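Local coordinates for protein Tni2 (Pseudomonas fluorescens, PDB 6B12) that probably acts as the immunity protein of the antibacterial toxin Tne2, binding this partner protein and blocking its NAD-degrading activity, at residues C[57-62]-C[120-125]; C[2-7]-C[38-43]; C[64-69]-C[109-114]. All coordinates share one frame; numbering follows the deposited sequence.

Contact 1: C[57-62]-C[120-125]; sequences IVVPDR and SIFTCM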
loop_
_atom_site.group_PDB
_atom_site.type_symbol
_atom_site.label_atom_id
_atom_site.label_comp_id
_atom_site.label_asym_id
_atom_site.label_seq_id
_atom_site.Cartn_x
_atom_site.Cartn_y
_atom_site.Cartn_z
ATOM N N ILE C 57 8.713 -7.769 -4.207
ATOM C CA ILE C 57 9.769 -6.777 -4.374
ATOM C C ILE C 57 11.106 -7.467 -4.169
ATOM O O ILE C 57 11.206 -8.503 -3.506
ATOM C CB ILE C 57 9.650 -5.573 -3.403
ATOM C CG1 ILE C 57 9.629 -6.062 -1.951
ATOM C CG2 ILE C 57 8.403 -4.727 -3.735
ATOM C CD1 ILE C 57 10.024 -4.995 -0.937
ATOM N N VAL C 58 12.133 -6.914 -4.778
ATOM C CA VAL C 58 13.495 -7.323 -4.459
ATOM C C VAL C 58 13.985 -6.431 -3.324
ATOM O O VAL C 58 13.955 -5.203 -3.434
ATOM C CB VAL C 58 14.408 -7.224 -5.688
ATOM C CG1 VAL C 58 15.847 -7.518 -5.291
ATOM C CG2 VAL C 58 13.928 -8.203 -6.803
ATOM N N VAL C 59 14.389 -7.044 -2.217
ATOM C CA VAL C 59 14.942 -6.272 -1.098
ATOM C C VAL C 59 16.210 -5.578 -1.582
ATOM O O VAL C 59 16.919 -6.131 -2.444
ATOM C CB VAL C 59 15.219 -7.214 0.086
ATOM C CG1 VAL C 59 15.804 -6.476 1.298
ATOM C CG2 VAL C 59 13.909 -7.973 0.469
ATOM N N PRO C 60 16.527 -4.355 -1.139
ATOM C CA PRO C 60 17.660 -3.645 -1.757
ATOM C C PRO C 60 19.011 -4.325 -1.575
ATOM O O PRO C 60 19.944 -3.969 -2.312
ATOM C CB PRO C 60 17.613 -2.261 -1.094
ATOM C CG PRO C 60 16.128 -2.092 -0.786
ATOM C CD PRO C 60 15.729 -3.457 -0.296
ATOM N N ASP C 61 19.125 -5.346 -0.719
ATOM C CA ASP C 61 20.366 -6.109 -0.650
ATOM C C ASP C 61 20.557 -7.035 -1.855
ATOM O O ASP C 61 21.617 -7.651 -1.969
ATOM C CB ASP C 61 20.451 -6.898 0.679
ATOM C CG ASP C 61 19.374 -7.976 0.829
ATOM O OD1 ASP C 61 18.698 -8.333 -0.149
ATOM O OD2 ASP C 61 19.207 -8.463 1.964
ATOM N N ARG C 62 19.558 -7.110 -2.743
ATOM C CA ARG C 62 19.588 -7.924 -3.965
ATOM C C ARG C 62 19.859 -9.391 -3.679
ATOM O O ARG C 62 20.372 -10.118 -4.539
ATOM C CB ARG C 62 20.600 -7.400 -4.987
ATOM C CG ARG C 62 20.486 -5.931 -5.290
ATOM C CD ARG C 62 19.171 -5.575 -5.878
ATOM N NE ARG C 62 18.923 -6.257 -7.152
ATOM C CZ ARG C 62 17.831 -6.053 -7.882
ATOM N NH1 ARG C 62 16.921 -5.179 -7.462
ATOM N NH2 ARG C 62 17.644 -6.723 -9.020
ATOM N N SER C 120 19.411 -4.379 3.641
ATOM C CA SER C 120 18.658 -5.578 3.981
ATOM C C SER C 120 17.262 -5.265 4.525
ATOM O O SER C 120 16.454 -6.186 4.646
ATOM C CB SER C 120 19.407 -6.406 5.022
ATOM O OG SER C 120 19.479 -5.702 6.264
ATOM N N ILE C 121 16.953 -4.002 4.812
ATOM C CA ILE C 121 15.668 -3.629 5.417
ATOM C C ILE C 121 14.679 -3.265 4.324
ATOM O O ILE C 121 14.994 -2.468 3.437
ATOM C CB ILE C 121 15.837 -2.452 6.394
ATOM C CG1 ILE C 121 16.770 -2.848 7.543
ATOM C CG2 ILE C 121 14.473 -2.036 6.969
ATOM C CD1 ILE C 121 17.220 -1.661 8.443
ATOM N N PHE C 122 13.460 -3.817 4.416
ATOM C CA PHE C 122 12.350 -3.381 3.581
ATOM C C PHE C 122 11.178 -3.031 4.492
ATOM O O PHE C 122 11.195 -3.300 5.700
ATOM C CB PHE C 122 11.957 -4.451 2.548
ATOM C CG PHE C 122 11.380 -5.697 3.163
ATOM C CD1 PHE C 122 12.206 -6.710 3.633
ATOM C CD2 PHE C 122 9.997 -5.857 3.249
ATOM C CE1 PHE C 122 11.676 -7.860 4.192
ATOM C CE2 PHE C 122 9.440 -7.009 3.829
ATOM C CZ PHE C 122 10.262 -8.014 4.288
ATOM N N THR C 123 10.165 -2.400 3.910
ATOM C CA THR C 123 9.008 -1.931 4.670
ATOM C C THR C 123 7.735 -2.528 4.099
ATOM O O THR C 123 7.512 -2.484 2.890
ATOM C CB THR C 123 8.905 -0.404 4.615
ATOM O OG1 THR C 123 10.089 0.191 5.161
ATOM C CG2 THR C 123 7.697 0.074 5.427
ATOM N N CYS C 124 6.864 -3.038 4.975
ATOM C CA CYS C 124 5.558 -3.496 4.530
ATOM C C CYS C 124 4.511 -2.850 5.421
ATOM O O CYS C 124 4.710 -2.710 6.642
ATOM C CB CYS C 124 5.469 -5.020 4.569
ATOM S SG CYS C 124 4.041 -5.720 3.692
HETATM N N MSE C 125 3.436 -2.398 4.789
HETATM C CA MSE C 125 2.383 -1.668 5.485
HETATM C C MSE C 125 1.389 -2.686 6.024
HETATM O O MSE C 125 0.938 -3.559 5.296
HETATM C CB MSE C 125 1.724 -0.661 4.534
HETATM C CG MSE C 125 2.712 0.286 3.877
HETATM SE SE MSE C 125 3.794 1.294 5.172
HETATM C CE MSE C 125 2.281 2.065 6.052
#
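Phe122 stands at the centre of a small apolar junction where the 57-62 segment, as it leaves its strand, lies over the start of strand 121-128. Its CG sits in the crowded position between the backbone N and the carbonyl carbon (chi1 67°), and the side chain rises toward the 57-62 segment, where Ile57 and Val59 both meet it obliquely. Ile57 likewise places CG1 between its N and carbonyl carbon (chi1 57°), and with chi2 extended its CD1 methyl reaches down to Phe122 CB at 4.0 Å. Val59 splits its two methyls between two targets. CG2 leans against Phe122 CD1 at 3.8 Å, while CG1, anti to the backbone N (chi1 180°), lies 3.4 Å from the carbonyl O of Ser120. Pro60 CD adds a looser touch on Ile121 O at 3.9 Å.

The 57-62 backbone then folds into a type I turn, closed by Arg62 N donating to Val59 O at 2.8 Å. The turn brings Asp61 over Ser120, with OD2 3.6 Å from Ser120 CA. This is van der Waals contact: OD2 is hydrogen-bonded to His64 ND1 and OD1 to Gln63 N, whereas Ser120 OG bonds to Ser118 and Asp140. The junction thus serves as a worked example of two sheets meeting through side chains, since the two segments share no hydrogen bond.

Strand 64-70 pairs with strand 54-58 and contributes Ala66 to the surroundings of both Ile57 and Phe122. On the other side strand 121-128 runs between strands 102-112 and 134-140, which add Phe111 against Ile57 and Ile139 against Phe122.

Contact 2: C[2-7]-C[38-43]; sequences ISDFER and RWRWQE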
loop_
_atom_site.group_PDB
_atom_site.type_symbol
_atom_site.label_atom_id
_atom_site.label_comp_id
_atom_site.label_asym_id
_atom_site.label_seq_id
_atom_site.Cartn_x
_atom_site.Cartn_y
_atom_site.Cartn_z
ATOM N N ILE C 2 20.435 -11.241 -7.165
ATOM C CA ILE C 2 19.178 -11.332 -7.895
ATOM C C ILE C 2 19.230 -10.431 -9.120
ATOM O O ILE C 2 19.507 -9.232 -9.002
ATOM C CB ILE C 2 18.004 -10.930 -6.992
ATOM C CG1 ILE C 2 17.877 -11.937 -5.848
ATOM C CG2 ILE C 2 16.706 -10.807 -7.845
ATOM C CD1 ILE C 2 16.907 -11.459 -4.713
ATOM N N SER C 3 18.972 -11.005 -10.297
ATOM C CA SER C 3 18.994 -10.273 -11.553
ATOM C C SER C 3 17.723 -10.579 -12.341
ATOM O O SER C 3 17.057 -11.585 -12.103
ATOM C CB SER C 3 20.204 -10.672 -12.421
ATOM O OG SER C 3 21.436 -10.506 -11.711
ATOM N N ASP C 4 17.426 -9.723 -13.323
ATOM C CA ASP C 4 16.350 -9.987 -14.287
ATOM C C ASP C 4 15.024 -10.322 -13.598
ATOM O O ASP C 4 14.334 -11.285 -13.939
ATOM C CB ASP C 4 16.756 -11.108 -15.247
ATOM C CG ASP C 4 18.057 -10.817 -15.947
ATOM O OD1 ASP C 4 18.208 -9.682 -16.443
ATOM O OD2 ASP C 4 18.930 -11.709 -15.967
ATOM N N PHE C 5 14.672 -9.508 -12.615
ATOM C CA PHE C 5 13.461 -9.719 -11.817
ATOM C C PHE C 5 12.240 -9.226 -12.585
ATOM O O PHE C 5 12.136 -8.036 -12.908
ATOM C CB PHE C 5 13.604 -8.978 -10.502
ATOM C CG PHE C 5 12.330 -8.874 -9.713
ATOM C CD1 PHE C 5 11.808 -9.986 -9.093
ATOM C CD2 PHE C 5 11.715 -7.647 -9.532
ATOM C CE1 PHE C 5 10.628 -9.894 -8.325
ATOM C CE2 PHE C 5 10.540 -7.534 -8.773
ATOM C CZ PHE C 5 10.011 -8.664 -8.166
ATOM N N GLU C 6 11.322 -10.137 -12.880
ATOM C CA GLU C 6 10.162 -9.840 -13.713
ATOM C C GLU C 6 8.911 -10.323 -13.005
ATOM O O GLU C 6 8.913 -11.382 -12.374
ATOM C CB GLU C 6 10.287 -10.493 -15.119
ATOM C CG GLU C 6 11.323 -9.766 -15.930
ATOM C CD GLU C 6 11.518 -10.291 -17.366
ATOM O OE1 GLU C 6 11.228 -11.468 -17.644
ATOM O OE2 GLU C 6 11.997 -9.502 -18.190
ATOM N N ARG C 7 7.852 -9.529 -13.093
ATOM C CA ARG C 7 6.560 -9.891 -12.532
ATOM C C ARG C 7 5.588 -10.067 -13.687
ATOM O O ARG C 7 5.503 -9.203 -14.558
ATOM C CB ARG C 7 6.078 -8.812 -11.570
ATOM C CG ARG C 7 6.789 -8.865 -10.234
ATOM C CD ARG C 7 6.674 -7.526 -9.556
ATOM N NE ARG C 7 7.534 -6.542 -10.208
ATOM C CZ ARG C 7 7.311 -5.231 -10.222
ATOM N NH1 ARG C 7 6.238 -4.728 -9.637
ATOM N NH2 ARG C 7 8.181 -4.406 -10.812
ATOM N N ARG C 38 9.633 -13.876 -11.232
ATOM C CA ARG C 38 10.702 -14.704 -11.759
ATOM C C ARG C 38 11.995 -13.906 -11.714
ATOM O O ARG C 38 11.981 -12.681 -11.879
ATOM C CB ARG C 38 10.337 -15.129 -13.203
ATOM C CG ARG C 38 11.391 -15.725 -14.066
ATOM C CD ARG C 38 10.770 -16.022 -15.451
ATOM N NE ARG C 38 10.505 -14.817 -16.247
ATOM C CZ ARG C 38 9.559 -14.715 -17.180
ATOM N NH1 ARG C 38 8.745 -15.736 -17.438
ATOM N NH2 ARG C 38 9.412 -13.577 -17.851
ATOM N N TRP C 39 13.118 -14.588 -11.477
ATOM C CA TRP C 39 14.402 -13.882 -11.430
ATOM C C TRP C 39 15.538 -14.856 -11.687
ATOM O O TRP C 39 15.364 -16.075 -11.643
ATOM C CB TRP C 39 14.618 -13.170 -10.076
ATOM C CG TRP C 39 14.729 -14.129 -8.877
ATOM C CD1 TRP C 39 15.883 -14.581 -8.293
ATOM C CD2 TRP C 39 13.646 -14.722 -8.136
ATOM N NE1 TRP C 39 15.589 -15.421 -7.237
ATOM C CE2 TRP C 39 14.222 -15.534 -7.129
ATOM C CE3 TRP C 39 12.244 -14.666 -8.251
ATOM C CZ2 TRP C 39 13.455 -16.269 -6.232
ATOM C CZ3 TRP C 39 11.480 -15.404 -7.356
ATOM C CH2 TRP C 39 12.087 -16.192 -6.360
ATOM N N ARG C 40 16.729 -14.294 -11.956
ATOM C CA ARG C 40 17.931 -15.099 -12.105
ATOM C C ARG C 40 18.785 -15.034 -10.842
ATOM O O ARG C 40 18.961 -13.965 -10.256
ATOM C CB ARG C 40 18.773 -14.633 -13.298
ATOM C CG ARG C 40 19.988 -15.506 -13.489
ATOM C CD ARG C 40 20.775 -15.166 -14.755
ATOM N NE ARG C 40 21.309 -13.810 -14.747
ATOM C CZ ARG C 40 22.464 -13.450 -14.180
ATOM N NH1 ARG C 40 23.237 -14.334 -13.541
ATOM N NH2 ARG C 40 22.846 -12.184 -14.244
ATOM N N TRP C 41 19.293 -16.193 -10.429
ATOM C CA TRP C 41 20.325 -16.317 -9.405
ATOM C C TRP C 41 21.398 -17.212 -9.987
ATOM O O TRP C 41 21.127 -18.381 -10.304
ATOM C CB TRP C 41 19.769 -16.919 -8.103
ATOM C CG TRP C 41 20.773 -17.018 -7.000
ATOM C CD1 TRP C 41 21.605 -18.071 -6.712
ATOM C CD2 TRP C 41 21.024 -16.020 -6.016
ATOM N NE1 TRP C 41 22.380 -17.766 -5.604
ATOM C CE2 TRP C 41 22.032 -16.514 -5.160
ATOM C CE3 TRP C 41 20.483 -14.744 -5.777
ATOM C CZ2 TRP C 41 22.519 -15.779 -4.077
ATOM C CZ3 TRP C 41 20.959 -14.015 -4.694
ATOM C CH2 TRP C 41 21.971 -14.537 -3.858
ATOM N N GLN C 42 22.598 -16.654 -10.167
ATOM C CA GLN C 42 23.678 -17.390 -10.818
ATOM C C GLN C 42 23.193 -17.955 -12.152
ATOM O O GLN C 42 22.790 -17.183 -13.026
ATOM C CB GLN C 42 24.211 -18.479 -9.894
ATOM C CG GLN C 42 24.892 -17.885 -8.660
ATOM C CD GLN C 42 25.462 -18.943 -7.761
ATOM O OE1 GLN C 42 24.736 -19.794 -7.242
ATOM N NE2 GLN C 42 26.770 -18.903 -7.568
ATOM N N GLU C 43 23.198 -19.278 -12.329
ATOM C CA GLU C 43 22.860 -19.853 -13.632
ATOM C C GLU C 43 21.462 -20.447 -13.684
ATOM O O GLU C 43 21.182 -21.277 -14.555
ATOM C CB GLU C 43 23.892 -20.904 -14.030
ATOM C CG GLU C 43 25.272 -20.296 -14.221
ATOM C CD GLU C 43 25.347 -19.445 -15.485
ATOM O OE1 GLU C 43 25.087 -19.999 -16.573
ATOM O OE2 GLU C 43 25.632 -18.227 -15.396
HETATM O O HOH W 1 21.951 -12.948 -11.041
HETATM O O HOH W 2 13.421 -13.124 -15.844
HETATM O O HOH W 3 21.358 -10.768 -16.136
#
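Ile2 fills the apolar centre of this antiparallel strand pairing, which a beta bulge interrupts, with Trp39 and Trp41 both crossing it obliquely. Its CG2, anti to the backbone N, meets Trp39 CB at 3.9 Å, and its CG1 lies in the plane of the Trp41 ring at the edge, 3.8 Å from CE3. Phe5 turns its ring edge to Trp39 CB and continues the same core onto Ala56, Val58 and Leu65, while Trp39 NE1 finds its partner in Gly85 O.

Beside this apolar cluster the backbones join through two hydrogen-bonded pairs, Ser3 with Arg40 and Glu6 with Arg38. Two residues lie between the pairs in the 2-7 segment, which turns a corner at Asp4, but one on strand 34-41, so Asp4 and Phe5 together face Trp39. In the Ser3 pair, Arg40 N donates to Ser3 O at 2.7 Å in a nearly straight bond (173°).

At the polar rim, Glu6 and Arg38 run side by side, and Arg38 NH2 donates to the anti lone pair of Glu6 OE1 in a 2.8 Å salt bridge, their planes 58° apart. Asp4 and Arg40 also lie alongside each other, but the bond from Arg40 NE to Asp4 OD2 is weak at 3.4 Å. A water bridges this looser pair: it donates a hydrogen bond to Asp4 OD2 (2.6 Å) and accepts one from Arg40 NH2 (2.8 Å).

Contact 3: C[64-69]-C[109-114]; sequences HLAILW and SWFEQF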
loop_
_atom_site.group_PDB
_atom_site.type_symbol
_atom_site.label_atom_id
_atom_site.label_comp_id
_atom_site.label_asym_id
_atom_site.label_seq_id
_atom_site.Cartn_x
_atom_site.Cartn_y
_atom_site.Cartn_z
ATOM N N HIS C 64 17.442 -11.078 -1.264
ATOM C CA HIS C 64 16.173 -11.561 -0.756
ATOM C C HIS C 64 15.058 -10.949 -1.573
ATOM O O HIS C 64 15.189 -9.852 -2.133
ATOM C CB HIS C 64 15.989 -11.188 0.726
ATOM C CG HIS C 64 17.034 -11.765 1.614
ATOM N ND1 HIS C 64 18.169 -11.073 1.982
ATOM C CD2 HIS C 64 17.113 -12.976 2.214
ATOM C CE1 HIS C 64 18.894 -11.828 2.786
ATOM N NE2 HIS C 64 18.287 -12.991 2.933
ATOM N N LEU C 65 13.935 -11.654 -1.603
ATOM C CA LEU C 65 12.693 -11.099 -2.106
ATOM C C LEU C 65 11.692 -11.069 -0.960
ATOM O O LEU C 65 11.694 -11.952 -0.095
ATOM C CB LEU C 65 12.138 -11.935 -3.259
ATOM C CG LEU C 65 13.123 -11.966 -4.454
ATOM C CD1 LEU C 65 13.856 -13.302 -4.440
ATOM C CD2 LEU C 65 12.382 -11.751 -5.750
ATOM N N ALA C 66 10.870 -10.039 -0.929
ATOM C CA ALA C 66 9.725 -10.027 -0.029
ATOM C C ALA C 66 8.499 -10.300 -0.884
ATOM O O ALA C 66 8.289 -9.632 -1.900
ATOM C CB ALA C 66 9.594 -8.696 0.702
ATOM N N ILE C 67 7.694 -11.274 -0.466
ATOM C CA ILE C 67 6.585 -11.758 -1.270
ATOM C C ILE C 67 5.340 -11.675 -0.411
ATOM O O ILE C 67 5.256 -12.375 0.597
ATOM C CB ILE C 67 6.791 -13.217 -1.718
ATOM C CG1 ILE C 67 8.147 -13.442 -2.410
ATOM C CG2 ILE C 67 5.614 -13.631 -2.594
ATOM C CD1 ILE C 67 8.254 -12.766 -3.694
ATOM N N LEU C 68 4.366 -10.871 -0.825
ATOM C CA LEU C 68 3.063 -10.837 -0.160
ATOM C C LEU C 68 2.131 -11.737 -0.961
ATOM O O LEU C 68 1.792 -11.428 -2.107
ATOM C CB LEU C 68 2.549 -9.409 -0.082
ATOM C CG LEU C 68 1.251 -9.254 0.694
ATOM C CD1 LEU C 68 1.383 -9.765 2.137
ATOM C CD2 LEU C 68 0.891 -7.786 0.651
ATOM N N TRP C 69 1.709 -12.837 -0.341
ATOM C CA TRP C 69 1.114 -13.987 -1.009
ATOM C C TRP C 69 -0.380 -14.020 -0.715
ATOM O O TRP C 69 -0.764 -14.139 0.450
ATOM C CB TRP C 69 1.797 -15.237 -0.464
ATOM C CG TRP C 69 1.550 -16.554 -1.120
ATOM C CD1 TRP C 69 0.687 -17.546 -0.698
ATOM C CD2 TRP C 69 2.269 -17.088 -2.225
ATOM N NE1 TRP C 69 0.822 -18.650 -1.510
ATOM C CE2 TRP C 69 1.798 -18.395 -2.442
ATOM C CE3 TRP C 69 3.293 -16.587 -3.049
ATOM C CZ2 TRP C 69 2.282 -19.191 -3.473
ATOM C CZ3 TRP C 69 3.767 -17.384 -4.073
ATOM C CH2 TRP C 69 3.268 -18.666 -4.266
ATOM N N SER C 109 -0.287 -5.408 3.625
ATOM C CA SER C 109 -1.122 -4.831 2.583
ATOM C C SER C 109 -0.358 -4.329 1.372
ATOM O O SER C 109 -0.842 -4.518 0.265
ATOM C CB SER C 109 -1.981 -3.703 3.153
ATOM O OG SER C 109 -2.808 -4.250 4.165
ATOM N N TRP C 110 0.815 -3.709 1.539
ATOM C CA TRP C 110 1.602 -3.271 0.384
ATOM C C TRP C 110 2.979 -2.856 0.886
ATOM O O TRP C 110 3.205 -2.757 2.092
ATOM C CB TRP C 110 0.925 -2.127 -0.384
ATOM C CG TRP C 110 0.860 -0.750 0.286
ATOM C CD1 TRP C 110 1.825 0.219 0.276
ATOM C CD2 TRP C 110 -0.248 -0.198 1.009
ATOM N NE1 TRP C 110 1.401 1.328 0.966
ATOM C CE2 TRP C 110 0.121 1.102 1.413
ATOM C CE3 TRP C 110 -1.514 -0.675 1.349
ATOM C CZ2 TRP C 110 -0.722 1.917 2.158
ATOM C CZ3 TRP C 110 -2.361 0.145 2.077
ATOM C CH2 TRP C 110 -1.960 1.420 2.478
ATOM N N PHE C 111 3.894 -2.600 -0.052
ATOM C CA PHE C 111 5.277 -2.264 0.287
ATOM C C PHE C 111 5.540 -0.785 0.043
ATOM O O PHE C 111 4.947 -0.175 -0.848
ATOM C CB PHE C 111 6.279 -3.071 -0.560
ATOM C CG PHE C 111 6.215 -4.549 -0.342
ATOM C CD1 PHE C 111 6.744 -5.122 0.807
ATOM C CD2 PHE C 111 5.612 -5.378 -1.289
ATOM C CE1 PHE C 111 6.677 -6.495 1.015
ATOM C CE2 PHE C 111 5.549 -6.743 -1.091
ATOM C CZ PHE C 111 6.086 -7.314 0.049
ATOM N N GLU C 112 6.450 -0.214 0.833
ATOM C CA GLU C 112 6.997 1.109 0.553
ATOM C C GLU C 112 8.492 1.061 0.779
ATOM O O GLU C 112 9.009 0.148 1.421
ATOM C CB GLU C 112 6.396 2.206 1.441
ATOM C CG GLU C 112 4.900 2.392 1.290
ATOM C CD GLU C 112 4.501 3.107 0.002
ATOM O OE1 GLU C 112 5.381 3.592 -0.754
ATOM O OE2 GLU C 112 3.286 3.160 -0.246
ATOM N N GLN C 113 9.195 2.060 0.258
ATOM C CA GLN C 113 10.634 2.148 0.440
ATOM C C GLN C 113 10.960 3.466 1.126
ATOM O O GLN C 113 10.574 4.533 0.637
ATOM C CB GLN C 113 11.366 2.031 -0.902
ATOM C CG GLN C 113 12.753 1.443 -0.753
ATOM C CD GLN C 113 13.524 1.384 -2.053
ATOM O OE1 GLN C 113 12.940 1.378 -3.143
ATOM N NE2 GLN C 113 14.854 1.348 -1.946
ATOM N N PHE C 114 11.651 3.386 2.255
ATOM C CA PHE C 114 12.154 4.543 2.977
ATOM C C PHE C 114 13.675 4.473 3.071
ATOM O O PHE C 114 14.267 3.412 2.859
ATOM C CB PHE C 114 11.549 4.611 4.389
ATOM C CG PHE C 114 10.065 4.850 4.398
ATOM C CD1 PHE C 114 9.560 6.132 4.336
ATOM C CD2 PHE C 114 9.183 3.785 4.460
ATOM C CE1 PHE C 114 8.176 6.357 4.338
ATOM C CE2 PHE C 114 7.791 3.988 4.447
ATOM C CZ PHE C 114 7.298 5.286 4.395
#
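Ser109 begins the face-to-face packing of two antiparallel sheets, in which the axes of segments 64-69 and 109-112 come within 8.6 Å, their N-to-C directions 159° apart, too far for backbone pairing. Its CB points away from the other strand, but its carbonyl O meets Leu68 CD2 at 3.7 Å. Trp110 likewise turns away from 64-69 and packs on Met125.

Phe111 carries the contact. With CG anti to the carbonyl carbon (chi1 -63°), its ring reaches toward strand 64-70 tip first. CE1 lies 3.7 Å from Ala66 CB, and CZ comes within 4.1 Å of Leu68 CB, so the ring tip fits between two side chains on the same face of strand 64-69. Leu68 N approaches the ring at its edge, near its plane. Leu55, Ile57, Leu80 and Cys124 also pack against Phe111, placing it in the buried core of the chain.

Beyond the core, Glu112 uses both carboxylate oxygens to bond the backbone of the other protein chain in the assembly. Glu112 OE2 also receives a weak, bent bond from Trp110 NE1, 2.9 Å long.

In the fold
From the N terminus, contact 2 closes first, joining the opening strands to strand 34-41, and it is complete before the others begin. Contact 1 then opens at 57-62 and closes only at 120-125; contact 3 is nested inside that loop, so none of the three cross. Contacts 1 and 3 bridge the same two sheets, with 57-62 and 64-69 on one and 109-114 and 120-125 on the other. Met125 N and Trp110 O probably share a hydrogen bond between these adjoining strands. The N-terminal sheet joins the middle one through a probable Arg62 O to Ile2 N bond and through Leu65, which packs on Trp39, making three sheets in succession.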